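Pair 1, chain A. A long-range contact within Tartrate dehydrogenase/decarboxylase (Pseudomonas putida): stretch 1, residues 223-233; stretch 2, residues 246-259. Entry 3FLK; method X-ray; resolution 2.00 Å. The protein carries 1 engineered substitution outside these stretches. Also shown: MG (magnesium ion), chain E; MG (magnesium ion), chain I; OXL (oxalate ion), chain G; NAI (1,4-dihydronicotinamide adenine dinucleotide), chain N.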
# COMPACT_ATOMS: atom_id res chain seq x y z
N HIS A 223 -9.17 2.90 -5.95
CA HIS A 223 -8.76 3.19 -4.59
C HIS A 223 -7.50 2.37 -4.28
O HIS A 223 -7.37 1.24 -4.74
CB HIS A 223 -9.87 2.87 -3.59
CG HIS A 223 -11.06 3.77 -3.70
ND1 HIS A 223 -10.97 5.15 -3.61
CD2 HIS A 223 -12.38 3.50 -3.87
CE1 HIS A 223 -12.17 5.68 -3.73
NE2 HIS A 223 -13.05 4.70 -3.88
N ILE A 224 -6.59 2.97 -3.53
CA ILE A 224 -5.27 2.38 -3.29
C ILE A 224 -5.32 0.97 -2.68
O ILE A 224 -4.52 0.11 -3.04
CB ILE A 224 -4.32 3.34 -2.49
CG1 ILE A 224 -2.88 2.79 -2.43
CG2 ILE A 224 -4.87 3.63 -1.09
CD1 ILE A 224 -2.15 2.78 -3.77
N ASP A 225 -6.29 0.73 -1.79
CA ASP A 225 -6.41 -0.58 -1.15
C ASP A 225 -6.70 -1.70 -2.15
O ASP A 225 -5.99 -2.71 -2.17
CB ASP A 225 -7.40 -0.57 0.03
CG ASP A 225 -8.82 -0.17 -0.37
OD1 ASP A 225 -9.04 0.35 -1.49
OD2 ASP A 225 -9.72 -0.38 0.46
N ILE A 226 -7.70 -1.51 -3.01
CA ILE A 226 -8.04 -2.52 -4.01
C ILE A 226 -7.03 -2.57 -5.16
O ILE A 226 -6.85 -3.62 -5.78
CB ILE A 226 -9.51 -2.38 -4.53
CG1 ILE A 226 -9.96 -3.65 -5.26
CG2 ILE A 226 -9.68 -1.14 -5.41
CD1 ILE A 226 -10.01 -4.91 -4.39
N LEU A 227 -6.37 -1.45 -5.44
CA LEU A 227 -5.31 -1.41 -6.44
C LEU A 227 -4.16 -2.34 -6.03
O LEU A 227 -3.70 -3.14 -6.84
CB LEU A 227 -4.81 0.02 -6.65
CG LEU A 227 -3.71 0.31 -7.67
CD1 LEU A 227 -4.00 -0.32 -9.02
CD2 LEU A 227 -3.53 1.80 -7.83
N CYS A 228 -3.72 -2.23 -4.78
CA CYS A 228 -2.71 -3.14 -4.24
C CYS A 228 -3.13 -4.61 -4.35
O CYS A 228 -2.33 -5.46 -4.73
CB CYS A 228 -2.39 -2.79 -2.78
SG CYS A 228 -1.44 -1.26 -2.62
N ALA A 229 -4.40 -4.89 -4.03
CA ALA A 229 -4.98 -6.22 -4.17
C ALA A 229 -4.91 -6.73 -5.62
O ALA A 229 -4.60 -7.90 -5.85
CB ALA A 229 -6.42 -6.23 -3.67
N ARG A 230 -5.18 -5.84 -6.57
CA ARG A 230 -5.17 -6.19 -7.99
C ARG A 230 -3.77 -6.40 -8.57
O ARG A 230 -3.61 -7.14 -9.54
CB ARG A 230 -5.95 -5.15 -8.81
CG ARG A 230 -7.46 -5.24 -8.63
CD ARG A 230 -8.21 -4.40 -9.65
NE ARG A 230 -9.66 -4.60 -9.53
CZ ARG A 230 -10.52 -3.66 -9.14
NH1 ARG A 230 -10.10 -2.44 -8.84
NH2 ARG A 230 -11.81 -3.95 -9.06
N PHE A 231 -2.76 -5.76 -7.98
CA PHE A 231 -1.36 -6.02 -8.33
C PHE A 231 -1.03 -7.49 -8.11
O PHE A 231 -0.26 -8.09 -8.87
CB PHE A 231 -0.42 -5.14 -7.50
CG PHE A 231 -0.04 -3.84 -8.16
CD1 PHE A 231 -0.96 -3.13 -8.93
CD2 PHE A 231 1.23 -3.30 -7.97
CE1 PHE A 231 -0.60 -1.92 -9.53
CE2 PHE A 231 1.60 -2.09 -8.57
CZ PHE A 231 0.68 -1.40 -9.35
N VAL A 232 -1.62 -8.07 -7.07
CA VAL A 232 -1.42 -9.47 -6.70
C VAL A 232 -2.32 -10.41 -7.51
O VAL A 232 -1.87 -11.47 -7.96
CB VAL A 232 -1.63 -9.68 -5.18
CG1 VAL A 232 -1.65 -11.16 -4.81
CG2 VAL A 232 -0.55 -8.95 -4.39
N LEU A 233 -3.58 -10.01 -7.70
CA LEU A 233 -4.58 -10.91 -8.29
C LEU A 233 -4.72 -10.80 -9.81
O LEU A 233 -4.97 -11.80 -10.48
CB LEU A 233 -5.95 -10.72 -7.62
CG LEU A 233 -6.07 -11.18 -6.16
CD1 LEU A 233 -7.32 -10.60 -5.52
CD2 LEU A 233 -6.06 -12.70 -6.06
N LEU A 246 3.34 9.25 -2.05
CA LEU A 246 3.20 8.09 -1.17
C LEU A 246 2.69 6.83 -1.88
O LEU A 246 3.25 5.75 -1.72
CB LEU A 246 2.30 8.42 0.02
CG LEU A 246 1.90 7.27 0.96
CD1 LEU A 246 3.12 6.67 1.66
CD2 LEU A 246 0.87 7.74 1.97
N PHE A 247 1.60 6.98 -2.64
CA PHE A 247 0.99 5.83 -3.30
C PHE A 247 1.93 5.21 -4.34
O PHE A 247 2.02 3.98 -4.44
CB PHE A 247 -0.37 6.18 -3.92
CG PHE A 247 -1.45 6.51 -2.91
CD1 PHE A 247 -1.28 6.21 -1.55
CD2 PHE A 247 -2.64 7.10 -3.31
CE1 PHE A 247 -2.28 6.51 -0.62
CE2 PHE A 247 -3.65 7.40 -2.39
CZ PHE A 247 -3.46 7.11 -1.04
N GLY A 248 2.65 6.05 -5.07
CA GLY A 248 3.67 5.61 -6.02
C GLY A 248 4.84 4.89 -5.35
O GLY A 248 5.35 3.91 -5.88
N ASP A 249 5.25 5.39 -4.19
CA ASP A 249 6.27 4.74 -3.37
C ASP A 249 5.86 3.30 -3.02
O ASP A 249 6.62 2.36 -3.25
CB ASP A 249 6.52 5.57 -2.10
CG ASP A 249 7.78 5.16 -1.35
OD1 ASP A 249 8.38 4.11 -1.66
OD2 ASP A 249 8.17 5.90 -0.43
N ILE A 250 4.64 3.14 -2.49
CA ILE A 250 4.12 1.83 -2.11
C ILE A 250 4.03 0.86 -3.30
O ILE A 250 4.52 -0.28 -3.22
CB ILE A 250 2.74 1.94 -1.42
CG1 ILE A 250 2.88 2.68 -0.08
CG2 ILE A 250 2.11 0.56 -1.20
CD1 ILE A 250 1.58 3.31 0.43
N LEU A 251 3.43 1.31 -4.39
CA LEU A 251 3.19 0.47 -5.56
C LEU A 251 4.48 0.00 -6.25
O LEU A 251 4.50 -1.06 -6.86
CB LEU A 251 2.26 1.17 -6.56
CG LEU A 251 0.82 1.45 -6.11
CD1 LEU A 251 0.10 2.34 -7.12
CD2 LEU A 251 0.03 0.16 -5.86
N SER A 252 5.54 0.80 -6.12
CA SER A 252 6.84 0.48 -6.73
C SER A 252 7.74 -0.44 -5.89
O SER A 252 8.83 -0.80 -6.33
CB SER A 252 7.58 1.75 -7.13
OG SER A 252 7.88 2.56 -6.01
N ASP A 253 7.30 -0.78 -4.68
CA ASP A 253 7.89 -1.91 -3.95
C ASP A 253 7.04 -3.16 -4.16
O ASP A 253 7.56 -4.26 -4.36
CB ASP A 253 8.05 -1.62 -2.46
CG ASP A 253 9.46 -1.18 -2.08
OD1 ASP A 253 10.16 -0.58 -2.92
OD2 ASP A 253 9.87 -1.42 -0.92
N LEU A 254 5.72 -2.97 -4.15
CA LEU A 254 4.77 -4.07 -4.30
C LEU A 254 4.85 -4.74 -5.68
O LEU A 254 4.89 -5.98 -5.77
CB LEU A 254 3.34 -3.59 -4.03
CG LEU A 254 2.21 -4.62 -4.15
CD1 LEU A 254 2.38 -5.75 -3.15
CD2 LEU A 254 0.86 -3.94 -3.95
N GLY A 255 4.84 -3.93 -6.73
CA GLY A 255 4.95 -4.41 -8.11
C GLY A 255 6.11 -5.36 -8.36
O GLY A 255 5.90 -6.51 -8.76
N PRO A 256 7.35 -4.89 -8.14
CA PRO A 256 8.55 -5.74 -8.24
C PRO A 256 8.50 -6.98 -7.35
O PRO A 256 8.99 -8.03 -7.76
CB PRO A 256 9.67 -4.80 -7.79
CG PRO A 256 9.18 -3.46 -8.15
CD PRO A 256 7.71 -3.49 -7.85
N ALA A 257 7.91 -6.86 -6.16
CA ALA A 257 7.74 -8.01 -5.27
C ALA A 257 6.89 -9.11 -5.91
O ALA A 257 7.21 -10.29 -5.79
CB ALA A 257 7.15 -7.59 -3.93
N CYS A 258 5.82 -8.71 -6.59
CA CYS A 258 4.98 -9.64 -7.34
C CYS A 258 5.77 -10.33 -8.45
O CYS A 258 5.55 -11.51 -8.75
CB CYS A 258 3.77 -8.92 -7.94
SG CYS A 258 2.60 -8.30 -6.70
N ALA A 259 6.72 -9.59 -9.02
CA ALA A 259 7.62 -10.12 -10.05
C ALA A 259 8.79 -10.91 -9.47
O ALA A 259 9.61 -11.45 -10.22
CB ALA A 259 8.11 -8.98 -10.94
MG MG E . 10.19 2.94 -1.56
MG MG I . -10.43 -0.75 2.34
C1 OXL G . 11.28 5.72 -0.66
C2 OXL G . 11.33 5.82 -2.12
O1 OXL G . 10.97 4.63 -0.13
O2 OXL G . 11.61 6.90 -2.66
O3 OXL G . 11.53 6.74 0.03
O4 OXL G . 11.07 4.79 -2.79
PA NAI N . -14.95 -2.85 -3.44
O1A NAI N . -14.49 -3.57 -2.23
O2A NAI N . -16.39 -2.54 -3.36
O5B NAI N . -14.68 -3.75 -4.75
C5B NAI N . -13.39 -3.97 -5.26
C4B NAI N . -13.37 -5.20 -6.16
O4B NAI N . -13.54 -6.38 -5.40
C3B NAI N . -14.49 -5.17 -7.19
O3B NAI N . -13.97 -5.63 -8.42
C2B NAI N . -15.52 -6.13 -6.65
O2B NAI N . -16.24 -6.80 -7.66
C1B NAI N . -14.71 -7.09 -5.78
N9A NAI N . -15.47 -7.49 -4.59
C8A NAI N . -15.74 -6.72 -3.49
N7A NAI N . -16.47 -7.46 -2.62
C5A NAI N . -16.66 -8.68 -3.15
C6A NAI N . -17.33 -9.80 -2.68
N6A NAI N . -17.88 -9.81 -1.47
N1A NAI N . -17.36 -10.94 -3.46
C2A NAI N . -16.74 -10.96 -4.70
N3A NAI N . -16.08 -9.84 -5.16
C4A NAI N . -16.04 -8.72 -4.39
O3 NAI N . -14.04 -1.53 -3.56
PN NAI N . -14.14 -0.38 -4.68
O1N NAI N . -14.60 -0.96 -5.96
O2N NAI N . -12.85 0.34 -4.62
O5D NAI N . -15.25 0.61 -4.07
C5D NAI N . -16.61 0.55 -4.47
C4D NAI N . -17.44 1.43 -3.54
O4D NAI N . -17.44 0.92 -2.23
C3D NAI N . -16.91 2.85 -3.45
O3D NAI N . -18.01 3.74 -3.47
C2D NAI N . -16.21 2.91 -2.11
O2D NAI N . -16.23 4.20 -1.56
C1D NAI N . -17.03 1.90 -1.30
N1N NAI N . -16.31 1.25 -0.18
C2N NAI N . -16.95 1.15 1.03
C3N NAI N . -16.34 0.53 2.11
C7N NAI N . -17.14 0.24 3.34
O7N NAI N . -18.55 0.31 3.28
N7N NAI N . -16.52 -0.09 4.48
C4N NAI N . -15.06 -0.00 1.96
C5N NAI N . -14.41 0.10 0.73
C6N NAI N . -15.05 0.73 -0.34
O HOH W 1 9.28 2.11 -3.15
O HOH W 2 12.05 1.99 -1.75
O HOH W 3 -11.89 -2.01 1.69
O HOH W 4 -9.24 -2.32 3.09

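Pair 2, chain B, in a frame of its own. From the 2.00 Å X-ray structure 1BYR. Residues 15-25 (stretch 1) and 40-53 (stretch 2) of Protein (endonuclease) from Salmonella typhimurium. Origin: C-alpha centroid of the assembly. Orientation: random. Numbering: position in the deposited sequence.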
# COMPACT_ATOMS: atom_id res chain seq x y z
N ALA B 15 1.21 2.87 12.65
CA ALA B 15 0.49 3.06 11.40
C ALA B 15 -0.93 3.57 11.68
O ALA B 15 -1.39 4.56 11.11
CB ALA B 15 0.41 1.76 10.63
N ARG B 16 -1.62 2.88 12.57
CA ARG B 16 -2.98 3.26 12.93
C ARG B 16 -3.02 4.72 13.39
O ARG B 16 -3.83 5.51 12.90
CB ARG B 16 -3.49 2.31 14.02
CG ARG B 16 -4.79 2.73 14.68
CD ARG B 16 -4.85 2.19 16.10
NE ARG B 16 -6.05 1.39 16.31
CZ ARG B 16 -6.09 0.24 16.96
NH1 ARG B 16 -4.99 -0.28 17.47
NH2 ARG B 16 -7.25 -0.40 17.09
N VAL B 17 -2.15 5.08 14.33
CA VAL B 17 -2.13 6.44 14.84
C VAL B 17 -1.86 7.47 13.75
O VAL B 17 -2.48 8.53 13.72
CB VAL B 17 -1.08 6.59 15.99
CG1 VAL B 17 -0.97 8.03 16.43
CG2 VAL B 17 -1.50 5.74 17.18
N LEU B 18 -0.94 7.15 12.83
CA LEU B 18 -0.61 8.04 11.72
C LEU B 18 -1.79 8.25 10.78
O LEU B 18 -2.07 9.37 10.34
CB LEU B 18 0.59 7.48 10.93
CG LEU B 18 1.03 8.30 9.72
CD1 LEU B 18 1.21 9.76 10.13
CD2 LEU B 18 2.33 7.74 9.14
N VAL B 19 -2.49 7.16 10.47
CA VAL B 19 -3.66 7.25 9.60
C VAL B 19 -4.71 8.14 10.29
O VAL B 19 -5.31 9.00 9.65
CB VAL B 19 -4.23 5.83 9.32
CG1 VAL B 19 -5.56 5.93 8.58
CG2 VAL B 19 -3.22 5.03 8.49
N LEU B 20 -4.91 7.94 11.59
CA LEU B 20 -5.86 8.76 12.35
C LEU B 20 -5.42 10.23 12.33
O LEU B 20 -6.24 11.13 12.21
CB LEU B 20 -5.99 8.26 13.79
CG LEU B 20 -6.71 6.91 13.87
CD1 LEU B 20 -6.56 6.30 15.25
CD2 LEU B 20 -8.18 7.11 13.52
N SER B 21 -4.11 10.45 12.41
CA SER B 21 -3.54 11.80 12.39
C SER B 21 -3.85 12.51 11.07
O SER B 21 -4.13 13.71 11.04
CB SER B 21 -2.02 11.75 12.58
OG SER B 21 -1.42 13.03 12.41
N ALA B 22 -3.82 11.76 9.98
CA ALA B 22 -4.11 12.36 8.68
C ALA B 22 -5.58 12.77 8.60
O ALA B 22 -5.90 13.85 8.12
CB ALA B 22 -3.76 11.37 7.55
N ILE B 23 -6.48 11.91 9.06
CA ILE B 23 -7.90 12.22 9.01
C ILE B 23 -8.21 13.39 9.95
O ILE B 23 -8.91 14.32 9.59
CB ILE B 23 -8.74 10.98 9.37
CG1 ILE B 23 -8.53 9.91 8.29
CG2 ILE B 23 -10.24 11.36 9.48
CD1 ILE B 23 -8.91 8.51 8.74
N ASP B 24 -7.63 13.34 11.15
CA ASP B 24 -7.81 14.38 12.15
C ASP B 24 -7.28 15.74 11.71
O ASP B 24 -7.67 16.77 12.25
CB ASP B 24 -7.11 13.99 13.44
CG ASP B 24 -7.86 12.94 14.22
OD1 ASP B 24 -9.05 12.67 13.91
OD2 ASP B 24 -7.26 12.38 15.16
N SER B 25 -6.37 15.73 10.74
CA SER B 25 -5.76 16.98 10.25
C SER B 25 -6.57 17.70 9.18
O SER B 25 -6.33 18.88 8.92
CB SER B 25 -4.37 16.69 9.69
OG SER B 25 -4.44 16.39 8.29
N PRO B 40 -13.79 0.40 13.15
CA PRO B 40 -14.63 1.39 13.86
C PRO B 40 -13.90 2.70 14.17
O PRO B 40 -14.48 3.77 14.01
CB PRO B 40 -15.07 0.64 15.12
CG PRO B 40 -15.01 -0.80 14.73
CD PRO B 40 -13.81 -0.91 13.83
N ASP B 41 -12.64 2.62 14.59
CA ASP B 41 -11.84 3.79 14.92
C ASP B 41 -11.71 4.75 13.72
O ASP B 41 -11.78 5.97 13.87
CB ASP B 41 -10.46 3.36 15.38
CG ASP B 41 -9.63 2.77 14.26
OD1 ASP B 41 -10.00 1.69 13.75
OD2 ASP B 41 -8.62 3.40 13.87
N ILE B 42 -11.50 4.17 12.53
CA ILE B 42 -11.38 4.94 11.30
C ILE B 42 -12.71 5.63 10.97
O ILE B 42 -12.75 6.81 10.58
CB ILE B 42 -10.97 4.01 10.10
CG1 ILE B 42 -9.63 3.34 10.40
CG2 ILE B 42 -10.84 4.82 8.80
CD1 ILE B 42 -8.48 4.30 10.54
N MET B 43 -13.81 4.89 11.11
CA MET B 43 -15.14 5.44 10.84
C MET B 43 -15.47 6.60 11.77
O MET B 43 -15.96 7.64 11.34
CB MET B 43 -16.21 4.35 10.97
CG MET B 43 -15.89 3.08 10.15
SD MET B 43 -15.49 3.40 8.39
CE MET B 43 -14.46 1.91 8.03
N LYS B 44 -15.18 6.43 13.06
CA LYS B 44 -15.45 7.48 14.04
C LYS B 44 -14.69 8.73 13.69
O LYS B 44 -15.22 9.84 13.83
CB LYS B 44 -15.05 7.02 15.43
CG LYS B 44 -16.06 6.09 16.07
CD LYS B 44 -15.58 5.63 17.42
CE LYS B 44 -16.04 4.23 17.70
NZ LYS B 44 -16.31 4.10 19.15
N ALA B 45 -13.45 8.55 13.25
CA ALA B 45 -12.61 9.68 12.87
C ALA B 45 -13.13 10.40 11.61
O ALA B 45 -13.11 11.62 11.53
CB ALA B 45 -11.15 9.22 12.65
N LEU B 46 -13.60 9.63 10.63
CA LEU B 46 -14.13 10.22 9.40
C LEU B 46 -15.38 11.05 9.70
O LEU B 46 -15.52 12.17 9.22
CB LEU B 46 -14.44 9.12 8.37
CG LEU B 46 -13.21 8.43 7.77
CD1 LEU B 46 -13.62 7.07 7.16
CD2 LEU B 46 -12.58 9.33 6.72
N VAL B 47 -16.28 10.50 10.51
CA VAL B 47 -17.50 11.24 10.85
C VAL B 47 -17.17 12.45 11.73
O VAL B 47 -17.87 13.47 11.67
CB VAL B 47 -18.53 10.33 11.56
CG1 VAL B 47 -18.64 8.99 10.82
CG2 VAL B 47 -18.14 10.11 12.99
N ALA B 48 -16.12 12.38 12.53
CA ALA B 48 -15.75 13.54 13.35
C ALA B 48 -15.26 14.62 12.39
O ALA B 48 -15.44 15.81 12.64
CB ALA B 48 -14.66 13.19 14.35
N ALA B 49 -14.64 14.21 11.29
CA ALA B 49 -14.16 15.16 10.30
C ALA B 49 -15.36 15.87 9.66
O ALA B 49 -15.38 17.09 9.53
CB ALA B 49 -13.34 14.45 9.22
N LYS B 50 -16.35 15.09 9.25
CA LYS B 50 -17.56 15.65 8.66
C LYS B 50 -18.19 16.68 9.61
O LYS B 50 -18.53 17.79 9.20
CB LYS B 50 -18.56 14.52 8.37
CG LYS B 50 -19.90 14.99 7.82
CD LYS B 50 -19.83 15.20 6.32
CE LYS B 50 -21.15 15.71 5.78
NZ LYS B 50 -21.96 16.34 6.87
N LYS B 51 -18.33 16.32 10.87
CA LYS B 51 -18.90 17.20 11.88
C LYS B 51 -18.09 18.50 11.98
O LYS B 51 -18.63 19.55 12.30
CB LYS B 51 -18.93 16.50 13.25
CG LYS B 51 -19.97 15.40 13.33
CD LYS B 51 -20.01 14.80 14.74
CE LYS B 51 -21.10 13.74 14.86
NZ LYS B 51 -20.81 12.71 15.91
N ARG B 52 -16.81 18.41 11.70
CA ARG B 52 -15.94 19.59 11.72
C ARG B 52 -16.22 20.46 10.49
O ARG B 52 -15.72 21.56 10.38
CB ARG B 52 -14.46 19.17 11.66
CG ARG B 52 -13.81 18.90 13.00
CD ARG B 52 -12.31 19.14 12.94
NE ARG B 52 -11.65 18.48 11.82
CZ ARG B 52 -11.38 17.17 11.78
NH1 ARG B 52 -11.72 16.38 12.79
NH2 ARG B 52 -10.74 16.66 10.73
N GLY B 53 -17.02 19.94 9.55
CA GLY B 53 -17.30 20.69 8.34
C GLY B 53 -16.50 20.21 7.13
O GLY B 53 -16.67 20.71 6.02
O HOH W 5 -11.12 13.63 12.29

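Both pairs are two helices packed side by side and running in nearly the same direction. The axes in pair 1 approach to 9.7 Å with 17° between their directions. In pair 2 the values are 9.0 Å and 14°. Fourteen central residues superpose with an RMSD of 0.5 Å. The fit is tightest in the middle of the first helix, where Cys228(A) falls on Leu20(B) and Phe231(A) on Ile23(B). It loosens at that helix's end, where Val232(A) and Asp24(B) lie 1.7 Å apart, CA to CA.

Phe231(A) and Ile23(B) fill the same central position. Each points toward the partner helix. The Phe231(A) ring lies flat against a leucine: Leu251(A) CD2 sits over one face, 4.0 Å from the ring centroid. The ring edge meets the backbone at Gly255(A), with Phe231(A) CD2 3.9 Å from Gly255(A) N. In pair 2 the smaller, branched Ile23(B) is itself the knob, set among Ile42(B), Ala45(B), Leu46(B) and Ala49(B). Its CG2 lies 3.9 Å from Ala45(B) CB, and its CD1 lies 4.2 Å from Ile42(B) CG2.

The knob in pair 1 comes from the other helix. Leu251(A) sits among Ile224(A), Leu227(A), Cys228(A) and Phe231(A). Its match is Ile42(B), which reaches Val19(B) and Leu20(B) through CD1. The Ile42(B) CD1 to Val19(B) CG1 distance is 3.9 Å, close to the 3.7 Å between Leu251(A) CD1 and Leu227(A) CD2.

Two matched positions trade bulk across the interface. In pair 1 a small Cys228(A) faces a long Leu254(A), with Cys228(A) CB 3.6 Å from Leu254(A) CD2. In pair 2 Leu20(B) takes the cysteine position and Ala45(B) the leucine position. Leu20(B) CD2 is 3.7 Å from Ala45(B) CB. The large side chain has changed helices, and the gap is closed either way.

Ile224(A) packs on the face of Phe247(A), its CB 4.0 Å from the ring centroid. Arg16(B) matches Ile224(A); its NE lies 4.1 Å from Asp41(B) OD2, too far for a salt bridge. Asp41(B) matches Ile250(A), an apolar neighbor of Cys228(A).

At the other end, Val232(A) CG2 meets Cys258(A) SG at 4.0 Å, a buried apolar contact. Asp24(B) and Ala49(B) take these positions. The link here is polar and includes water 5. This water donates to Asp24(B) OD1 at 2.8 Å and to Ala45(B) O at 2.9 Å, and accepts from Arg52(B) NH1 at 2.9 Å. Arg52(B) NH2 also makes a weak hydrogen bond to Ile23(B) O at 3.2 Å.

The buried areas are similar, 518 Å² in pair 1 and 458 Å² in pair 2. At matched positions, Ile224(A), Ile250(A) and Val232(A) of pair 1 give way to Arg16(B), Asp41(B) and Asp24(B) in pair 2, around a center that is apolar in both.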